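Local structure of adenylyltransferase and sulfurtransferase uba4 (Chaetomium thermophilum, 6YUB) at residues Gly62-Asp67 against Val107-Asp112; Leu38-Gly43 against Gln120-Trp125; Leu113-Ala118 against Arg138-Asp143; Ala49-Ala54 against Ile94-Glu99. The protein probably adenylates and thiolates the C-terminus of a ubiquitin-like sulfur carrier for tRNA thiolation and molybdenum cofactor synthesis, this chain being its zinc-binding adenylyltransferase part. One frame throughout, in Å; residues are numbered along the deposited sequence.

Contact 1 of 4, residues Gly62-Asp67 against Val107-Asp112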
loop_
_atom_site.group_PDB
_atom_site.type_symbol
_atom_site.label_atom_id
_atom_site.label_comp_id
_atom_site.label_asym_id
_atom_site.label_seq_id
_atom_site.Cartn_x
_atom_site.Cartn_y
_atom_site.Cartn_z
ATOM N N GLY B 62 -3.917 -8.331 -22.964
ATOM C CA GLY B 62 -4.343 -7.228 -23.801
ATOM C C GLY B 62 -4.166 -5.908 -23.074
ATOM O O GLY B 62 -4.302 -5.832 -21.852
ATOM N N ILE B 63 -3.850 -4.867 -23.839
ATOM C CA ILE B 63 -3.617 -3.535 -23.295
ATOM C C ILE B 63 -4.316 -2.524 -24.192
ATOM O O ILE B 63 -4.116 -2.523 -25.412
ATOM C CB ILE B 63 -2.115 -3.207 -23.187
ATOM C CG1 ILE B 63 -1.415 -4.179 -22.229
ATOM C CG2 ILE B 63 -1.916 -1.773 -22.707
ATOM C CD1 ILE B 63 -0.613 -5.255 -22.921
ATOM N N VAL B 64 -5.124 -1.657 -23.587
ATOM C CA VAL B 64 -5.935 -0.690 -24.313
ATOM C C VAL B 64 -5.480 0.705 -23.906
ATOM O O VAL B 64 -5.530 1.055 -22.719
ATOM C CB VAL B 64 -7.435 -0.876 -24.024
ATOM C CG1 VAL B 64 -8.271 0.042 -24.908
ATOM C CG2 VAL B 64 -7.846 -2.331 -24.219
ATOM N N ASP B 65 -5.043 1.497 -24.882
ATOM C CA ASP B 65 -4.688 2.888 -24.641
ATOM C C ASP B 65 -4.374 3.555 -25.974
ATOM O O ASP B 65 -3.734 2.950 -26.841
ATOM C CB ASP B 65 -3.488 2.998 -23.696
ATOM C CG ASP B 65 -3.497 4.282 -22.890
ATOM O OD1 ASP B 65 -3.730 5.357 -23.484
ATOM O OD2 ASP B 65 -3.289 4.212 -21.657
ATOM N N GLY B 66 -4.822 4.800 -26.124
ATOM C CA GLY B 66 -4.583 5.554 -27.336
ATOM C C GLY B 66 -3.711 6.776 -27.125
ATOM O O GLY B 66 -3.413 7.504 -28.078
ATOM N N ASP B 67 -3.294 7.007 -25.885
ATOM C CA ASP B 67 -2.474 8.161 -25.552
ATOM C C ASP B 67 -0.986 7.835 -25.711
ATOM O O ASP B 67 -0.594 6.690 -25.948
ATOM C CB ASP B 67 -2.770 8.631 -24.129
ATOM C CG ASP B 67 -4.142 9.269 -23.999
ATOM O OD1 ASP B 67 -4.580 9.956 -24.946
ATOM O OD2 ASP B 67 -4.788 9.083 -22.943
ATOM N N VAL B 107 -1.418 -8.181 -26.776
ATOM C CA VAL B 107 -2.381 -7.719 -27.760
ATOM C C VAL B 107 -2.653 -6.242 -27.507
ATOM O O VAL B 107 -3.377 -5.881 -26.580
ATOM C CB VAL B 107 -3.684 -8.541 -27.703
ATOM C CG1 VAL B 107 -4.619 -8.125 -28.827
ATOM C CG2 VAL B 107 -3.379 -10.026 -27.771
ATOM N N PRO B 108 -2.087 -5.350 -28.315
ATOM C CA PRO B 108 -2.334 -3.919 -28.107
ATOM C C PRO B 108 -3.589 -3.429 -28.814
ATOM O O PRO B 108 -3.908 -3.831 -29.934
ATOM C CB PRO B 108 -1.078 -3.270 -28.705
ATOM C CG PRO B 108 -0.705 -4.196 -29.827
ATOM C CD PRO B 108 -1.083 -5.592 -29.373
ATOM N N TYR B 109 -4.325 -2.566 -28.121
ATOM C CA TYR B 109 -5.431 -1.813 -28.705
ATOM C C TYR B 109 -4.972 -0.358 -28.748
ATOM O O TYR B 109 -4.996 0.340 -27.727
ATOM C CB TYR B 109 -6.716 -1.975 -27.898
ATOM C CG TYR B 109 -7.307 -3.367 -27.932
ATOM C CD1 TYR B 109 -6.855 -4.350 -27.062
ATOM C CD2 TYR B 109 -8.324 -3.698 -28.825
ATOM C CE1 TYR B 109 -7.390 -5.623 -27.080
ATOM C CE2 TYR B 109 -8.868 -4.972 -28.850
ATOM C CZ TYR B 109 -8.395 -5.931 -27.970
ATOM O OH TYR B 109 -8.924 -7.201 -27.981
ATOM N N ARG B 110 -4.539 0.089 -29.916
ATOM C CA ARG B 110 -3.930 1.417 -30.070
ATOM C C ARG B 110 -4.979 2.499 -30.281
ATOM O O ARG B 110 -4.919 3.255 -31.240
ATOM C CB ARG B 110 -2.928 1.396 -31.207
ATOM C CG ARG B 110 -1.829 0.366 -31.054
ATOM C CD ARG B 110 -0.818 0.403 -32.217
ATOM N NE ARG B 110 0.347 -0.437 -31.924
ATOM C CZ ARG B 110 0.435 -1.733 -32.214
ATOM N NH1 ARG B 110 -0.566 -2.361 -32.820
ATOM N NH2 ARG B 110 1.529 -2.403 -31.895
ATOM N N PHE B 111 -5.959 2.577 -29.379
ATOM C CA PHE B 111 -7.011 3.582 -29.480
ATOM C C PHE B 111 -7.842 3.570 -28.202
ATOM O O PHE B 111 -7.840 2.597 -27.441
ATOM C CB PHE B 111 -7.904 3.349 -30.706
ATOM C CG PHE B 111 -8.328 1.917 -30.884
ATOM C CD1 PHE B 111 -9.465 1.432 -30.260
ATOM C CD2 PHE B 111 -7.591 1.058 -31.683
ATOM C CE1 PHE B 111 -9.857 0.117 -30.426
ATOM C CE2 PHE B 111 -7.977 -0.255 -31.853
ATOM C CZ PHE B 111 -9.112 -0.728 -31.223
ATOM N N ASP B 112 -8.561 4.669 -27.987
ATOM C CA ASP B 112 -9.361 4.830 -26.784
ATOM C C ASP B 112 -10.516 3.838 -26.752
ATOM O O ASP B 112 -11.144 3.555 -27.778
ATOM C CB ASP B 112 -9.920 6.254 -26.706
ATOM C CG ASP B 112 -8.839 7.304 -26.590
ATOM O OD1 ASP B 112 -7.668 6.934 -26.359
ATOM O OD2 ASP B 112 -9.165 8.503 -26.736
#

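Contact 2 of 4, residues Leu38-Gly43 against Gln120-Trp125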
loop_
_atom_site.group_PDB
_atom_site.type_symbol
_atom_site.label_atom_id
_atom_site.label_comp_id
_atom_site.label_asym_id
_atom_site.label_seq_id
_atom_site.Cartn_x
_atom_site.Cartn_y
_atom_site.Cartn_z
ATOM N N LEU B 38 -7.336 -8.656 -19.786
ATOM C CA LEU B 38 -7.373 -7.366 -20.460
ATOM C C LEU B 38 -7.029 -6.263 -19.470
ATOM O O LEU B 38 -7.579 -6.221 -18.363
ATOM C CB LEU B 38 -8.756 -7.118 -21.070
ATOM C CG LEU B 38 -8.944 -5.808 -21.831
ATOM C CD1 LEU B 38 -8.070 -5.787 -23.078
ATOM C CD2 LEU B 38 -10.412 -5.588 -22.195
ATOM N N ILE B 39 -6.122 -5.380 -19.867
ATOM C CA ILE B 39 -5.712 -4.236 -19.056
ATOM C C ILE B 39 -6.124 -2.980 -19.813
ATOM O O ILE B 39 -5.561 -2.674 -20.870
ATOM C CB ILE B 39 -4.204 -4.237 -18.769
ATOM C CG1 ILE B 39 -3.804 -5.519 -18.032
ATOM C CG2 ILE B 39 -3.821 -3.007 -17.961
ATOM C CD1 ILE B 39 -2.307 -5.662 -17.799
ATOM N N ILE B 40 -7.103 -2.258 -19.278
ATOM C CA ILE B 40 -7.634 -1.060 -19.918
ATOM C C ILE B 40 -6.937 0.130 -19.268
ATOM O O ILE B 40 -7.251 0.507 -18.136
ATOM C CB ILE B 40 -9.157 -0.972 -19.787
ATOM C CG1 ILE B 40 -9.803 -2.298 -20.189
ATOM C CG2 ILE B 40 -9.694 0.158 -20.655
ATOM C CD1 ILE B 40 -11.303 -2.343 -19.973
ATOM N N GLY B 41 -5.999 0.729 -19.989
ATOM C CA GLY B 41 -5.210 1.819 -19.456
ATOM C C GLY B 41 -3.764 1.416 -19.242
ATOM O O GLY B 41 -3.489 0.449 -18.523
ATOM N N ALA B 42 -2.834 2.147 -19.851
ATOM C CA ALA B 42 -1.414 1.824 -19.802
ATOM C C ALA B 42 -0.617 2.886 -19.050
ATOM O O ALA B 42 0.497 3.240 -19.443
ATOM C CB ALA B 42 -0.852 1.649 -21.213
ATOM N N GLY B 43 -1.177 3.396 -17.953
ATOM C CA GLY B 43 -0.526 4.437 -17.181
ATOM C C GLY B 43 -0.120 4.011 -15.783
ATOM O O GLY B 43 0.445 2.928 -15.595
ATOM N N GLN B 120 -16.745 -4.737 -28.175
ATOM C CA GLN B 120 -15.803 -5.400 -29.071
ATOM C C GLN B 120 -14.489 -5.700 -28.361
ATOM O O GLN B 120 -13.914 -6.780 -28.535
ATOM C CB GLN B 120 -15.542 -4.536 -30.304
ATOM C CG GLN B 120 -16.775 -4.197 -31.103
ATOM C CD GLN B 120 -16.556 -3.001 -32.010
ATOM O OE1 GLN B 120 -17.245 -1.987 -31.890
ATOM N NE2 GLN B 120 -15.595 -3.116 -32.931
ATOM N N ILE B 121 -13.997 -4.750 -27.560
ATOM C CA ILE B 121 -12.707 -4.906 -26.909
ATOM C C ILE B 121 -12.784 -5.942 -25.798
ATOM O O ILE B 121 -11.885 -6.778 -25.653
ATOM C CB ILE B 121 -12.222 -3.543 -26.377
ATOM C CG1 ILE B 121 -11.858 -2.625 -27.546
ATOM C CG2 ILE B 121 -11.050 -3.731 -25.425
ATOM C CD1 ILE B 121 -11.467 -1.215 -27.139
ATOM N N ILE B 122 -13.862 -5.913 -25.005
ATOM C CA ILE B 122 -13.921 -6.691 -23.780
ATOM C C ILE B 122 -14.302 -8.143 -24.034
ATOM O O ILE B 122 -13.838 -9.040 -23.319
ATOM C CB ILE B 122 -14.911 -6.015 -22.802
ATOM C CG1 ILE B 122 -14.270 -4.767 -22.190
ATOM C CG2 ILE B 122 -15.373 -6.990 -21.743
ATOM C CD1 ILE B 122 -15.239 -3.879 -21.431
ATOM N N LYS B 123 -15.129 -8.405 -25.039
ATOM C CA LYS B 123 -15.739 -9.722 -25.186
ATOM C C LYS B 123 -14.750 -10.882 -25.183
ATOM O O LYS B 123 -15.075 -11.925 -24.592
ATOM C CB LYS B 123 -16.570 -9.751 -26.482
ATOM C CG LYS B 123 -17.640 -10.834 -26.520
ATOM C CD LYS B 123 -18.245 -11.007 -27.915
ATOM C CE LYS B 123 -18.652 -9.674 -28.529
ATOM N NZ LYS B 123 -19.457 -9.846 -29.773
ATOM N N PRO B 124 -13.577 -10.799 -25.817
ATOM C CA PRO B 124 -12.710 -11.981 -25.917
ATOM C C PRO B 124 -11.949 -12.351 -24.650
ATOM O O PRO B 124 -11.221 -13.351 -24.669
ATOM C CB PRO B 124 -11.718 -11.595 -27.036
ATOM C CG PRO B 124 -12.333 -10.420 -27.740
ATOM C CD PRO B 124 -13.117 -9.698 -26.685
ATOM N N TRP B 125 -12.082 -11.608 -23.556
ATOM C CA TRP B 125 -11.172 -11.740 -22.425
ATOM C C TRP B 125 -11.852 -12.354 -21.209
ATOM O O TRP B 125 -13.063 -12.235 -21.018
ATOM C CB TRP B 125 -10.575 -10.368 -22.072
ATOM C CG TRP B 125 -9.904 -9.744 -23.260
ATOM C CD1 TRP B 125 -10.459 -8.875 -24.152
ATOM C CD2 TRP B 125 -8.558 -9.966 -23.700
ATOM N NE1 TRP B 125 -9.544 -8.539 -25.118
ATOM C CE2 TRP B 125 -8.368 -9.192 -24.862
ATOM C CE3 TRP B 125 -7.493 -10.736 -23.218
ATOM C CZ2 TRP B 125 -7.156 -9.165 -25.553
ATOM C CZ3 TRP B 125 -6.295 -10.715 -23.906
ATOM C CH2 TRP B 125 -6.135 -9.928 -25.065
#

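Contact 3 of 4, residues Leu113-Ala118 against Arg138-Asp143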
loop_
_atom_site.group_PDB
_atom_site.type_symbol
_atom_site.label_atom_id
_atom_site.label_comp_id
_atom_site.label_asym_id
_atom_site.label_seq_id
_atom_site.Cartn_x
_atom_site.Cartn_y
_atom_site.Cartn_z
ATOM N N LEU B 113 -10.793 3.315 -25.562
ATOM C CA LEU B 113 -12.035 2.587 -25.333
ATOM C C LEU B 113 -13.190 3.578 -25.238
ATOM O O LEU B 113 -13.075 4.631 -24.604
ATOM C CB LEU B 113 -11.938 1.754 -24.056
ATOM C CG LEU B 113 -13.134 0.856 -23.738
ATOM C CD1 LEU B 113 -12.678 -0.566 -23.448
ATOM C CD2 LEU B 113 -13.925 1.410 -22.560
ATOM N N THR B 114 -14.297 3.247 -25.889
ATOM C CA THR B 114 -15.449 4.144 -25.924
ATOM C C THR B 114 -16.744 3.346 -25.827
ATOM O O THR B 114 -16.727 2.119 -25.974
ATOM C CB THR B 114 -15.464 4.974 -27.213
ATOM O OG1 THR B 114 -15.785 4.122 -28.319
ATOM C CG2 THR B 114 -14.111 5.628 -27.456
ATOM N N PRO B 115 -17.884 4.000 -25.593
ATOM C CA PRO B 115 -19.157 3.260 -25.600
ATOM C C PRO B 115 -19.430 2.552 -26.914
ATOM O O PRO B 115 -20.171 1.562 -26.924
ATOM C CB PRO B 115 -20.205 4.349 -25.314
ATOM C CG PRO B 115 -19.439 5.428 -24.582
ATOM C CD PRO B 115 -18.057 5.411 -25.195
ATOM N N GLN B 116 -18.846 3.019 -28.021
ATOM C CA GLN B 116 -19.080 2.415 -29.327
ATOM C C GLN B 116 -18.222 1.179 -29.585
ATOM O O GLN B 116 -18.550 0.391 -30.481
ATOM C CB GLN B 116 -18.816 3.437 -30.442
ATOM C CG GLN B 116 -19.906 4.479 -30.619
ATOM C CD GLN B 116 -19.982 5.454 -29.462
ATOM O OE1 GLN B 116 -18.963 5.973 -29.003
ATOM N NE2 GLN B 116 -21.199 5.702 -28.971
ATOM N N ASN B 117 -17.135 0.989 -28.834
ATOM C CA ASN B 117 -16.274 -0.166 -29.042
ATOM C C ASN B 117 -16.013 -0.981 -27.779
ATOM O O ASN B 117 -15.255 -1.950 -27.841
ATOM C CB ASN B 117 -14.921 0.268 -29.629
ATOM C CG ASN B 117 -14.130 1.153 -28.676
ATOM O OD1 ASN B 117 -14.254 1.052 -27.443
ATOM N ND2 ASN B 117 -13.307 2.025 -29.240
ATOM N N ALA B 118 -16.615 -0.621 -26.644
ATOM C CA ALA B 118 -16.304 -1.312 -25.397
ATOM C C ALA B 118 -16.568 -2.807 -25.523
ATOM O O ALA B 118 -15.721 -3.633 -25.156
ATOM C CB ALA B 118 -17.112 -0.710 -24.249
ATOM N N ARG B 138 -15.202 4.118 -15.854
ATOM C CA ARG B 138 -15.435 3.071 -14.866
ATOM C C ARG B 138 -16.864 2.544 -14.948
ATOM O O ARG B 138 -17.093 1.329 -14.917
ATOM C CB ARG B 138 -15.141 3.594 -13.460
ATOM C CG ARG B 138 -13.688 3.431 -13.045
ATOM C CD ARG B 138 -13.531 3.336 -11.532
ATOM N NE ARG B 138 -13.688 4.626 -10.865
ATOM C CZ ARG B 138 -12.799 5.614 -10.935
ATOM N NH1 ARG B 138 -11.695 5.467 -11.656
ATOM N NH2 ARG B 138 -13.018 6.753 -10.290
ATOM N N TYR B 139 -17.842 3.450 -15.047
ATOM C CA TYR B 139 -19.231 3.017 -15.150
ATOM C C TYR B 139 -19.479 2.275 -16.456
ATOM O O TYR B 139 -20.221 1.286 -16.483
ATOM C CB TYR B 139 -20.167 4.222 -15.022
ATOM C CG TYR B 139 -20.326 4.716 -13.598
ATOM C CD1 TYR B 139 -21.246 4.133 -12.741
ATOM C CD2 TYR B 139 -19.553 5.764 -13.113
ATOM C CE1 TYR B 139 -21.397 4.579 -11.436
ATOM C CE2 TYR B 139 -19.694 6.215 -11.813
ATOM C CZ TYR B 139 -20.617 5.618 -10.981
ATOM O OH TYR B 139 -20.764 6.064 -9.688
ATOM N N LEU B 140 -18.856 2.724 -17.546
ATOM C CA LEU B 140 -19.006 2.035 -18.822
ATOM C C LEU B 140 -18.471 0.613 -18.742
ATOM O O LEU B 140 -19.116 -0.337 -19.197
ATOM C CB LEU B 140 -18.291 2.817 -19.924
ATOM C CG LEU B 140 -18.174 2.110 -21.274
ATOM C CD1 LEU B 140 -19.563 1.747 -21.802
ATOM C CD2 LEU B 140 -17.419 2.977 -22.280
ATOM N N ILE B 141 -17.275 0.447 -18.176
ATOM C CA ILE B 141 -16.671 -0.881 -18.102
ATOM C C ILE B 141 -17.500 -1.792 -17.205
ATOM O O ILE B 141 -17.781 -2.945 -17.555
ATOM C CB ILE B 141 -15.210 -0.768 -17.626
ATOM C CG1 ILE B 141 -14.370 -0.047 -18.684
ATOM C CG2 ILE B 141 -14.630 -2.143 -17.347
ATOM C CD1 ILE B 141 -13.063 0.525 -18.150
ATOM N N SER B 142 -17.924 -1.290 -16.046
ATOM C CA SER B 142 -18.794 -2.079 -15.178
ATOM C C SER B 142 -20.039 -2.546 -15.926
ATOM O O SER B 142 -20.371 -3.739 -15.931
ATOM C CB SER B 142 -19.179 -1.263 -13.946
ATOM O OG SER B 142 -19.739 -2.087 -12.941
ATOM N N ASP B 143 -20.740 -1.614 -16.574
ATOM C CA ASP B 143 -21.940 -1.973 -17.322
ATOM C C ASP B 143 -21.658 -3.093 -18.317
ATOM O O ASP B 143 -22.355 -4.115 -18.334
ATOM C CB ASP B 143 -22.492 -0.735 -18.031
ATOM C CG ASP B 143 -23.071 0.280 -17.059
ATOM O OD1 ASP B 143 -23.192 -0.051 -15.855
ATOM O OD2 ASP B 143 -23.403 1.404 -17.490
#

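Contact 4 of 4, residues Ala49-Ala54 against Ile94-Glu99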
loop_
_atom_site.group_PDB
_atom_site.type_symbol
_atom_site.label_atom_id
_atom_site.label_comp_id
_atom_site.label_asym_id
_atom_site.label_seq_id
_atom_site.Cartn_x
_atom_site.Cartn_y
_atom_site.Cartn_z
ATOM N N ALA B 49 0.417 -3.277 -12.898
ATOM C CA ALA B 49 -0.414 -4.455 -13.115
ATOM C C ALA B 49 0.156 -5.311 -14.243
ATOM O O ALA B 49 0.346 -6.524 -14.089
ATOM C CB ALA B 49 -1.850 -4.033 -13.423
ATOM N N ALA B 50 0.450 -4.687 -15.386
ATOM C CA ALA B 50 0.981 -5.437 -16.519
ATOM C C ALA B 50 2.303 -6.110 -16.172
ATOM O O ALA B 50 2.515 -7.282 -16.506
ATOM C CB ALA B 50 1.154 -4.513 -17.728
ATOM N N GLN B 51 3.195 -5.394 -15.482
ATOM C CA GLN B 51 4.517 -5.941 -15.188
ATOM C C GLN B 51 4.418 -7.268 -14.446
ATOM O O GLN B 51 5.116 -8.231 -14.777
ATOM C CB GLN B 51 5.333 -4.934 -14.373
ATOM C CG GLN B 51 5.922 -3.793 -15.198
ATOM C CD GLN B 51 6.732 -2.825 -14.352
ATOM O OE1 GLN B 51 7.962 -2.798 -14.423
ATOM N NE2 GLN B 51 6.045 -2.030 -13.542
ATOM N N TYR B 52 3.549 -7.340 -13.434
ATOM C CA TYR B 52 3.509 -8.522 -12.579
ATOM C C TYR B 52 2.673 -9.644 -13.175
ATOM O O TYR B 52 2.926 -10.818 -12.876
ATOM C CB TYR B 52 3.002 -8.125 -11.193
ATOM C CG TYR B 52 4.051 -7.378 -10.401
ATOM C CD1 TYR B 52 5.006 -8.067 -9.655
ATOM C CD2 TYR B 52 4.114 -5.994 -10.426
ATOM C CE1 TYR B 52 5.976 -7.393 -8.941
ATOM C CE2 TYR B 52 5.081 -5.311 -9.718
ATOM C CZ TYR B 52 6.011 -6.015 -8.979
ATOM O OH TYR B 52 6.972 -5.332 -8.275
ATOM N N LEU B 53 1.691 -9.322 -14.021
ATOM C CA LEU B 53 1.016 -10.368 -14.785
ATOM C C LEU B 53 1.930 -10.930 -15.876
ATOM O O LEU B 53 1.875 -12.128 -16.183
ATOM C CB LEU B 53 -0.275 -9.825 -15.396
ATOM C CG LEU B 53 -1.373 -9.424 -14.405
ATOM C CD1 LEU B 53 -2.530 -8.735 -15.117
ATOM C CD2 LEU B 53 -1.876 -10.636 -13.635
ATOM N N ALA B 54 2.777 -10.090 -16.468
ATOM C CA ALA B 54 3.736 -10.583 -17.455
ATOM C C ALA B 54 4.751 -11.517 -16.807
ATOM O O ALA B 54 4.954 -12.649 -17.266
ATOM C CB ALA B 54 4.442 -9.409 -18.135
ATOM N N ILE B 94 4.465 -2.540 -23.703
ATOM C CA ILE B 94 4.723 -3.890 -24.185
ATOM C C ILE B 94 6.214 -4.101 -24.434
ATOM O O ILE B 94 6.722 -5.220 -24.279
ATOM C CB ILE B 94 3.894 -4.172 -25.453
ATOM C CG1 ILE B 94 2.420 -4.317 -25.076
ATOM C CG2 ILE B 94 4.412 -5.413 -26.173
ATOM C CD1 ILE B 94 1.464 -4.307 -26.253
ATOM N N THR B 95 6.937 -3.043 -24.799
ATOM C CA THR B 95 8.381 -3.169 -24.965
ATOM C C THR B 95 9.030 -3.638 -23.667
ATOM O O THR B 95 9.916 -4.499 -23.684
ATOM C CB THR B 95 8.991 -1.840 -25.414
ATOM O OG1 THR B 95 8.516 -1.506 -26.721
ATOM C CG2 THR B 95 10.513 -1.932 -25.434
ATOM N N HIS B 96 8.591 -3.091 -22.530
ATOM C CA HIS B 96 9.140 -3.488 -21.238
ATOM C C HIS B 96 8.606 -4.844 -20.795
ATOM O O HIS B 96 9.333 -5.628 -20.177
ATOM C CB HIS B 96 8.822 -2.419 -20.191
ATOM C CG HIS B 96 9.304 -2.755 -18.814
ATOM N ND1 HIS B 96 10.628 -3.010 -18.528
ATOM C CD2 HIS B 96 8.636 -2.870 -17.640
ATOM C CE1 HIS B 96 10.755 -3.270 -17.238
ATOM N NE2 HIS B 96 9.562 -3.186 -16.677
ATOM N N LEU B 97 7.342 -5.144 -21.094
ATOM C CA LEU B 97 6.808 -6.460 -20.759
ATOM C C LEU B 97 7.567 -7.555 -21.496
ATOM O O LEU B 97 7.906 -8.587 -20.912
ATOM C CB LEU B 97 5.316 -6.525 -21.089
ATOM C CG LEU B 97 4.418 -5.511 -20.380
ATOM C CD1 LEU B 97 2.965 -5.692 -20.814
ATOM C CD2 LEU B 97 4.535 -5.612 -18.869
ATOM N N ILE B 98 7.839 -7.348 -22.787
ATOM C CA ILE B 98 8.611 -8.322 -23.552
ATOM C C ILE B 98 9.988 -8.519 -22.929
ATOM O O ILE B 98 10.526 -9.630 -22.922
ATOM C CB ILE B 98 8.703 -7.884 -25.025
ATOM C CG1 ILE B 98 7.339 -8.076 -25.703
ATOM C CG2 ILE B 98 9.793 -8.660 -25.755
ATOM C CD1 ILE B 98 7.221 -7.403 -27.047
ATOM N N GLU B 99 10.573 -7.448 -22.385
ATOM C CA GLU B 99 11.830 -7.588 -21.662
ATOM C C GLU B 99 11.668 -8.495 -20.451
ATOM O O GLU B 99 12.510 -9.369 -20.203
ATOM C CB GLU B 99 12.345 -6.216 -21.227
ATOM C CG GLU B 99 12.863 -5.348 -22.365
ATOM C CD GLU B 99 13.446 -4.035 -21.869
ATOM O OE1 GLU B 99 12.919 -3.484 -20.883
ATOM O OE2 GLU B 99 14.441 -3.560 -22.459
#

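Contact 1 of 4, residues Gly62-Asp67 against Val107-Asp112
Ile63 and Tyr109 meet through the backbones of two adjacent parallel strands, 60-64 and 105-109, whose short segments run 14° apart. Three hydrogen bonds join them. Ile63 N gives to Val107 O at 3.0 Å. Tyr109 N gives to Ile63 O at 2.7 Å. Just beyond the strand end, Asp65 N gives to Tyr109 O at 3.1 Å. A CA-H...O contact adds to these, with Gly62 CA 3.2 Å from Val107 O.

Side-chain packing is limited and centres on Val64. Its CG2 lies 3.6 Å from Tyr109 CD1, the methyl approaching the ring obliquely. Its CG1, anti to the backbone N (chi1 -174°), makes a van der Waals contact with a backbone carbonyl, 3.6 Å from Phe111 O. Ile121 of helix 118-122 covers both Val64 and Tyr109.

The third group involves carboxylates. Asp65 OD1 accepts from Asp67 N at 2.9 Å, forming an Asx turn, and OD2 bonds to Ala42 N and forms a salt bridge with Lys89. Asp67 OD1 and Asp112 OD1 bring like charges within 4.5 Å. The chemistry implies a carboxylate gripped at both oxygens where the strand stops, consistent with the predicted role of Asp65 and Lys89 in ATP binding.

Contact 2 of 4, residues Leu38-Gly43 against Gln120-Trp125
Leu38 stands over one face of the Trp125 indole, the two side chains crossing at about a right angle. Its CB sits 3.9 Å from the centroid of the five-membered ring, 21° off the normal, a CH-pi contact, and comes within 3.6 Å of Trp125 CG. Leu38 CG is anti to the backbone N (chi1 -179°). CD1 lies toward the rim of the same face, 3.7 Å from Trp125 NE1. Pro124 CB lies 4.1 Å above the opposite face, toward its rim.

Leu38 CD2 sits where indole and helix meet. It is 3.8 Å from Trp125 CD1 and equally far from Ile121 CG2, the Leu38 and Ile121 side chains also crossing at about a right angle. Ile122 CG1 is 3.9 Å from the same Leu38 CD2. Ile40, two residues along the strand, adds a looser touch of CD1 on Ile122 CG1 at 4.4 Å. Trp125 NE1 is hydrogen-bonded to Tyr109 OH. An alanine at Trp125 would probably leave Leu38 CD1 without its aromatic cover and Tyr109 OH without its indole mate.

Strand 36-40 runs between strands 60-64 and 127-130, and helix 118-122 with its following turn lies across this face of the sheet, where Val64, Tyr109 and Ile128 pack around the same cluster.

Contact 3 of 4, residues Leu113-Ala118 against Arg138-Asp143
Leu140 reaches from helix 135-148 to Pro115, and its side chain can be followed outward atom by atom. CB directs it at the loop 113-117, and CG, anti to the backbone N (chi1 171°), continues that way before the branch divides. CD1 stops 4.1 Å from Pro115 CA. CD2 goes deeper, to the peptide link between Thr114 and Pro115, where it is 3.5 Å from Pro115 N. It touches Thr114 C there as well.

The loop belongs to the connection that leads from strand 105-109 through helix 118-122 to strand 127-130 in the Rossmann-like ThiF fold, and Leu140 packs against the bend just before that helix. Asn117 precedes the helix at the N-cap position, but its side chain makes no capping bond; OD1 instead accepts from Thr114 N at 2.7 Å, turned back on the loop, while ND2 bonds to Asp112 O.

Around the tip, CD2 of Leu140 also meets Pro115 CD at 3.9 Å. Leu113 crosses Leu140 obliquely, their CD2 atoms 3.8 Å apart, and Ala118 CB lies a little farther from the same methyl. Leu113 CD2 further reaches Ile141 CG1 at 4.2 Å. Beyond the two segments, Ile293 of helix 290-294 packs on both Leu140 and Pro115.

Contact 4 of 4, residues Ala49-Ala54 against Ile94-Glu99
Leu97 lays its forked tip over Ala50, with CD1 3.8 Å and CD2 3.7 Å from Ala50 CB. CD2 slides on to Ala50 O at 3.5 Å and, one turn later, to Ala54 CB at 3.9 Å. The two alanines, with no side chain beyond CB, let the leucine methyl come close to the helix backbone, and the helix segments cross at -27° with their axes 9.4 Å apart.

Beside this apolar strip runs a polar bridge. His96 NE2 gives a somewhat bent hydrogen bond to Gln51 OE1 at 2.8 Å, the oxygen lying close to the imidazole plane. The histidine CG is set anti to its backbone N (chi1 178°). Amide and ring planes stand 58° apart. Gln51 CG passes 3.8 Å from His96 CD2. On the other nitrogen, His96 ND1 makes a weak bond to Glu99 OE1, so both ring nitrogens have partners that limit its rotation.

The other protein chain of the assembly joins in: one of its polar side chains bonds to Gln51 OE1, and a ring from it stacks on His96. An alanine at Gln51 would probably leave His96 NE2 without its acceptor and the ring more able to turn, and cost the other chain a polar mate.

Helices 46-56 and 89-100 connect consecutive parallel strands, 36-40 to 60-64 and 60-64 to 105-109, in two beta-alpha-beta crossovers, the pairing of neighbouring helices on one sheet face that belongs to a Rossmann-like fold.

How the contacts relate
Contacts 1 and 2 are the closest pair, centres 8 Å apart on neighbouring strands of one sheet: Val64 CG2 meets Leu38 CD1 at 3.6 Å, and the predicted ATP-binding aspartate of contact 1 borders the glycine-rich turn of contact 2. Contact 3 continues from contact 2 on the same face, where Ile40 CD1 meets Ile141 CD1 at 3.8 Å. Contact 4 covers the other face, touching contact 2 through Ile39 CD1 and Ala50 CA at 3.5 Å, and contact 1 through Ile63 CD1 and Ile94 CG1 at 3.8 Å. Contacts 3 and 4 stay separate, nearest atoms about 13 Å apart. The zinc ion is about 13 Å from the Ile141 side chain.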